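PDB 6RX9: tetracycline repressor protein class G from Acinetobacter baumannii, which represses the tetracycline resistance gene by binding its operator DNA through a helix-turn-helix, and loosens its hold when tetracycline binds. Local coordinates for residues V9-D23 with F45-M59. Numbering follows the deposited sequence.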
loop_
_atom_site.group_PDB
_atom_site.type_symbol
_atom_site.label_atom_id
_atom_site.label_comp_id
_atom_site.label_asym_id
_atom_site.label_seq_id
_atom_site.Cartn_x
_atom_site.Cartn_y
_atom_site.Cartn_z
ATOM N N VAL A 9 -6.453 -23.218 -15.839
ATOM C CA VAL A 9 -7.165 -21.922 -16.068
ATOM C C VAL A 9 -6.285 -20.764 -15.571
ATOM O O VAL A 9 -6.097 -19.790 -16.327
ATOM C CB VAL A 9 -8.548 -21.909 -15.386
ATOM C CG1 VAL A 9 -9.205 -20.538 -15.459
ATOM C CG2 VAL A 9 -9.476 -22.966 -15.969
ATOM N N ILE A 10 -5.775 -20.852 -14.342
ATOM C CA ILE A 10 -5.037 -19.725 -13.693
ATOM C C ILE A 10 -3.658 -19.566 -14.343
ATOM O O ILE A 10 -3.192 -18.411 -14.445
ATOM C CB ILE A 10 -4.965 -19.903 -12.164
ATOM C CG1 ILE A 10 -6.349 -19.744 -11.530
ATOM C CG2 ILE A 10 -3.952 -18.944 -11.545
ATOM C CD1 ILE A 10 -6.948 -18.361 -11.680
ATOM N N ALA A 11 -3.025 -20.663 -14.767
ATOM C CA ALA A 11 -1.744 -20.640 -15.512
ATOM C C ALA A 11 -1.893 -19.742 -16.748
ATOM O O ALA A 11 -1.007 -18.898 -16.979
ATOM C CB ALA A 11 -1.323 -22.039 -15.885
ATOM N N ALA A 12 -2.991 -19.902 -17.494
ATOM C CA ALA A 12 -3.319 -19.110 -18.704
ATOM C C ALA A 12 -3.641 -17.660 -18.320
ATOM O O ALA A 12 -3.225 -16.747 -19.062
ATOM C CB ALA A 12 -4.470 -19.752 -19.440
ATOM N N ALA A 13 -4.370 -17.460 -17.217
ATOM C CA ALA A 13 -4.794 -16.133 -16.710
ATOM C C ALA A 13 -3.560 -15.304 -16.329
ATOM O O ALA A 13 -3.563 -14.083 -16.579
ATOM C CB ALA A 13 -5.736 -16.295 -15.543
ATOM N N LEU A 14 -2.542 -15.947 -15.748
ATOM C CA LEU A 14 -1.275 -15.280 -15.342
ATOM C C LEU A 14 -0.524 -14.790 -16.585
ATOM O O LEU A 14 -0.087 -13.623 -16.577
ATOM C CB LEU A 14 -0.430 -16.249 -14.509
ATOM C CG LEU A 14 -0.891 -16.441 -13.064
ATOM C CD1 LEU A 14 -0.179 -17.622 -12.424
ATOM C CD2 LEU A 14 -0.673 -15.180 -12.243
ATOM N N GLU A 15 -0.392 -15.631 -17.618
ATOM C CA GLU A 15 0.273 -15.265 -18.900
ATOM C C GLU A 15 -0.463 -14.074 -19.526
ATOM O O GLU A 15 0.216 -13.133 -19.973
ATOM C CB GLU A 15 0.310 -16.450 -19.869
ATOM C CG GLU A 15 1.253 -17.552 -19.426
ATOM C CD GLU A 15 1.551 -18.628 -20.456
ATOM O OE1 GLU A 15 0.881 -18.655 -21.514
ATOM O OE2 GLU A 15 2.454 -19.445 -20.192
ATOM N N LEU A 16 -1.799 -14.119 -19.533
ATOM C CA LEU A 16 -2.681 -13.074 -20.118
ATOM C C LEU A 16 -2.517 -11.770 -19.327
ATOM O O LEU A 16 -2.378 -10.710 -19.964
ATOM C CB LEU A 16 -4.129 -13.575 -20.089
ATOM C CG LEU A 16 -5.149 -12.748 -20.871
ATOM C CD1 LEU A 16 -4.656 -12.442 -22.280
ATOM C CD2 LEU A 16 -6.487 -13.472 -20.925
ATOM N N LEU A 17 -2.513 -11.855 -17.993
ATOM C CA LEU A 17 -2.323 -10.694 -17.081
ATOM C C LEU A 17 -1.040 -9.940 -17.460
ATOM O O LEU A 17 -1.097 -8.700 -17.553
ATOM C CB LEU A 17 -2.273 -11.189 -15.633
ATOM C CG LEU A 17 -1.917 -10.139 -14.582
ATOM C CD1 LEU A 17 -2.888 -8.968 -14.622
ATOM C CD2 LEU A 17 -1.884 -10.760 -13.194
ATOM N N ASN A 18 0.070 -10.657 -17.662
ATOM C CA ASN A 18 1.383 -10.066 -18.044
ATOM C C ASN A 18 1.277 -9.388 -19.416
ATOM O O ASN A 18 1.912 -8.334 -19.596
ATOM C CB ASN A 18 2.510 -11.102 -18.054
ATOM C CG ASN A 18 3.263 -11.184 -16.743
ATOM O OD1 ASN A 18 3.262 -10.242 -15.951
ATOM N ND2 ASN A 18 3.921 -12.308 -16.513
ATOM N N GLU A 19 0.506 -9.968 -20.341
ATOM C CA GLU A 19 0.398 -9.487 -21.745
ATOM C C GLU A 19 -0.418 -8.189 -21.812
ATOM O O GLU A 19 0.016 -7.281 -22.545
ATOM C CB GLU A 19 -0.210 -10.564 -22.646
ATOM C CG GLU A 19 0.773 -11.664 -23.005
ATOM C CD GLU A 19 0.221 -12.753 -23.908
ATOM O OE1 GLU A 19 -0.623 -12.437 -24.772
ATOM O OE2 GLU A 19 0.641 -13.917 -23.744
ATOM N N VAL A 20 -1.558 -8.107 -21.114
ATOM C CA VAL A 20 -2.578 -7.032 -21.333
ATOM C C VAL A 20 -2.845 -6.239 -20.046
ATOM O O VAL A 20 -3.356 -5.110 -20.161
ATOM C CB VAL A 20 -3.887 -7.601 -21.919
ATOM C CG1 VAL A 20 -3.631 -8.389 -23.195
ATOM C CG2 VAL A 20 -4.661 -8.440 -20.913
ATOM N N GLY A 21 -2.534 -6.794 -18.872
ATOM C CA GLY A 21 -2.713 -6.105 -17.582
ATOM C C GLY A 21 -4.094 -6.327 -16.990
ATOM O O GLY A 21 -4.966 -6.897 -17.683
ATOM N N MET A 22 -4.275 -5.862 -15.753
ATOM C CA MET A 22 -5.456 -6.086 -14.875
ATOM C C MET A 22 -6.719 -5.475 -15.499
ATOM O O MET A 22 -7.788 -6.120 -15.435
ATOM C CB MET A 22 -5.179 -5.435 -13.518
ATOM C CG MET A 22 -6.257 -5.612 -12.480
ATOM S SD MET A 22 -5.812 -4.655 -11.006
ATOM C CE MET A 22 -7.143 -5.113 -9.897
ATOM N N ASP A 23 -6.602 -4.275 -16.074
ATOM C CA ASP A 23 -7.749 -3.479 -16.590
ATOM C C ASP A 23 -8.338 -4.151 -17.839
ATOM O O ASP A 23 -9.576 -4.179 -17.947
ATOM C CB ASP A 23 -7.334 -2.025 -16.847
ATOM C CG ASP A 23 -6.984 -1.250 -15.585
ATOM O OD1 ASP A 23 -7.377 -1.696 -14.486
ATOM O OD2 ASP A 23 -6.321 -0.199 -15.707
ATOM N N PHE A 45 -15.017 -19.638 -12.675
ATOM C CA PHE A 45 -15.174 -18.200 -12.324
ATOM C C PHE A 45 -16.374 -17.610 -13.066
ATOM O O PHE A 45 -16.356 -17.608 -14.308
ATOM C CB PHE A 45 -13.895 -17.431 -12.658
ATOM C CG PHE A 45 -12.653 -18.043 -12.068
ATOM C CD1 PHE A 45 -12.397 -17.948 -10.709
ATOM C CD2 PHE A 45 -11.754 -18.735 -12.865
ATOM C CE1 PHE A 45 -11.263 -18.525 -10.161
ATOM C CE2 PHE A 45 -10.623 -19.317 -12.313
ATOM C CZ PHE A 45 -10.381 -19.211 -10.964
ATOM N N GLN A 46 -17.369 -17.120 -12.323
ATOM C CA GLN A 46 -18.609 -16.527 -12.890
ATOM C C GLN A 46 -18.407 -15.032 -13.152
ATOM O O GLN A 46 -19.248 -14.449 -13.856
ATOM C CB GLN A 46 -19.802 -16.756 -11.962
ATOM C CG GLN A 46 -20.218 -18.219 -11.861
ATOM C CD GLN A 46 -19.573 -18.912 -10.688
ATOM O OE1 GLN A 46 -19.834 -18.575 -9.536
ATOM N NE2 GLN A 46 -18.731 -19.895 -10.970
ATOM N N ASN A 47 -17.340 -14.428 -12.615
ATOM C CA ASN A 47 -17.067 -12.977 -12.795
ATOM C C ASN A 47 -15.569 -12.694 -12.632
ATOM O O ASN A 47 -14.837 -13.562 -12.109
ATOM C CB ASN A 47 -17.922 -12.134 -11.843
ATOM C CG ASN A 47 -17.873 -12.631 -10.414
ATOM O OD1 ASN A 47 -16.821 -12.603 -9.779
ATOM N ND2 ASN A 47 -19.001 -13.100 -9.905
ATOM N N LYS A 48 -15.141 -11.512 -13.079
ATOM C CA LYS A 48 -13.728 -11.057 -13.055
ATOM C C LYS A 48 -13.237 -10.987 -11.605
ATOM O O LYS A 48 -12.065 -11.322 -11.377
ATOM C CB LYS A 48 -13.602 -9.693 -13.740
ATOM C CG LYS A 48 -12.197 -9.112 -13.775
ATOM C CD LYS A 48 -12.088 -7.890 -14.656
ATOM C CE LYS A 48 -10.705 -7.279 -14.644
ATOM N NZ LYS A 48 -10.569 -6.244 -15.694
ATOM N N ARG A 49 -14.099 -10.554 -10.679
ATOM C CA ARG A 49 -13.785 -10.423 -9.229
ATOM C C ARG A 49 -13.277 -11.771 -8.699
ATOM O O ARG A 49 -12.229 -11.786 -8.026
ATOM C CB ARG A 49 -15.020 -9.945 -8.456
ATOM C CG ARG A 49 -14.790 -9.709 -6.969
ATOM C CD ARG A 49 -13.686 -8.704 -6.689
ATOM N NE ARG A 49 -12.391 -9.335 -6.453
ATOM C CZ ARG A 49 -11.219 -8.701 -6.436
ATOM N NH1 ARG A 49 -10.110 -9.384 -6.207
ATOM N NH2 ARG A 49 -11.151 -7.398 -6.659
ATOM N N ALA A 50 -13.985 -12.862 -9.007
ATOM C CA ALA A 50 -13.637 -14.235 -8.572
ATOM C C ALA A 50 -12.269 -14.624 -9.145
ATOM O O ALA A 50 -11.456 -15.191 -8.392
ATOM C CB ALA A 50 -14.719 -15.202 -8.989
ATOM N N LEU A 51 -12.014 -14.308 -10.421
ATOM C CA LEU A 51 -10.722 -14.583 -11.110
ATOM C C LEU A 51 -9.587 -13.826 -10.401
ATOM O O LEU A 51 -8.540 -14.456 -10.124
ATOM C CB LEU A 51 -10.827 -14.169 -12.581
ATOM C CG LEU A 51 -9.544 -14.308 -13.400
ATOM C CD1 LEU A 51 -9.033 -15.738 -13.374
ATOM C CD2 LEU A 51 -9.760 -13.842 -14.832
ATOM N N LEU A 52 -9.781 -12.532 -10.123
ATOM C CA LEU A 52 -8.764 -11.675 -9.450
ATOM C C LEU A 52 -8.434 -12.254 -8.066
ATOM O O LEU A 52 -7.238 -12.265 -7.714
ATOM C CB LEU A 52 -9.276 -10.233 -9.339
ATOM C CG LEU A 52 -9.362 -9.452 -10.650
ATOM C CD1 LEU A 52 -9.790 -8.017 -10.394
ATOM C CD2 LEU A 52 -8.043 -9.486 -11.408
ATOM N N ASP A 53 -9.444 -12.708 -7.316
ATOM C CA ASP A 53 -9.275 -13.363 -5.987
ATOM C C ASP A 53 -8.319 -14.556 -6.116
ATOM O O ASP A 53 -7.410 -14.681 -5.264
ATOM C CB ASP A 53 -10.612 -13.819 -5.395
ATOM C CG ASP A 53 -11.533 -12.694 -4.950
ATOM O OD1 ASP A 53 -11.061 -11.544 -4.847
ATOM O OD2 ASP A 53 -12.724 -12.978 -4.715
ATOM N N ALA A 54 -8.512 -15.399 -7.136
ATOM C CA ALA A 54 -7.704 -16.617 -7.390
ATOM C C ALA A 54 -6.278 -16.232 -7.805
ATOM O O ALA A 54 -5.332 -16.909 -7.354
ATOM C CB ALA A 54 -8.367 -17.480 -8.434
ATOM N N LEU A 55 -6.126 -15.190 -8.628
ATOM C CA LEU A 55 -4.803 -14.676 -9.076
ATOM C C LEU A 55 -4.019 -14.170 -7.859
ATOM O O LEU A 55 -2.822 -14.501 -7.757
ATOM C CB LEU A 55 -4.996 -13.561 -10.112
ATOM C CG LEU A 55 -5.459 -14.020 -11.495
ATOM C CD1 LEU A 55 -5.846 -12.830 -12.360
ATOM C CD2 LEU A 55 -4.389 -14.852 -12.185
ATOM N N ALA A 56 -4.677 -13.417 -6.971
ATOM C CA ALA A 56 -4.075 -12.827 -5.751
ATOM C C ALA A 56 -3.552 -13.939 -4.831
ATOM O O ALA A 56 -2.434 -13.788 -4.298
ATOM C CB ALA A 56 -5.081 -11.951 -5.044
ATOM N N GLU A 57 -4.319 -15.019 -4.653
ATOM C CA GLU A 57 -3.947 -16.143 -3.751
ATOM C C GLU A 57 -2.735 -16.882 -4.336
ATOM O O GLU A 57 -1.808 -17.193 -3.559
ATOM C CB GLU A 57 -5.132 -17.082 -3.518
ATOM C CG GLU A 57 -4.878 -18.091 -2.408
ATOM C CD GLU A 57 -6.040 -19.010 -2.065
ATOM O OE1 GLU A 57 -7.200 -18.580 -2.208
ATOM O OE2 GLU A 57 -5.777 -20.158 -1.645
ATOM N N ALA A 58 -2.740 -17.145 -5.646
ATOM C CA ALA A 58 -1.650 -17.837 -6.377
ATOM C C ALA A 58 -0.344 -17.040 -6.258
ATOM O O ALA A 58 0.715 -17.656 -6.025
ATOM C CB ALA A 58 -2.037 -18.037 -7.822
ATOM N N MET A 59 -0.416 -15.716 -6.399
ATOM C CA MET A 59 0.782 -14.840 -6.506
ATOM C C MET A 59 1.593 -14.844 -5.203
ATOM O O MET A 59 2.777 -14.481 -5.274
ATOM C CB MET A 59 0.388 -13.410 -6.881
ATOM C CG MET A 59 0.125 -13.258 -8.366
ATOM S SD MET A 59 -0.069 -11.542 -8.872
ATOM C CE MET A 59 1.593 -10.934 -8.595
#
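With CG1 swung beside its backbone N (chi1 -68°) and a second like turn at chi2, the Ile10 side chain sits as a knob among Leu51, Ala54, Leu55 and Ala58, CD1 against the first two and CG2 toward the others. It joins helix 6-20 to helix 48-59; the axes of segments 9-20 and 48-59 cross at right angles 10.5 Å apart. Ile10 CD1 lies 3.7 Å from Ala54 CB and obliquely against the Phe45 ring, 3.6 Å from CZ. Val9 CG1 comes to the same ring at its edge. Further along, Leu55 CD2 fits between Ala13 CB and Leu14 CD2, the latter 3.7 Å away, as the two leucines run past each other in opposite directions. At the far end a fully extended Lys48 reaches the turn after helix 6-20: its NZ donates to Met22 O (2.8 Å) in the carbonyl plane, and also to Leu25 O. Met22, extended too, lays CE across Leu52 CD1 at 4.0 Å. The contact thus packs the first helix of the DNA-binding domain against the helix that follows the helix-turn-helix. Leu30 of helix 27-34 packs on Val9, Ala13 and Leu51, and Ile99 of helix 96-102 touches Leu17, Met22 and Ala56, joining this pair to the C-terminal domain.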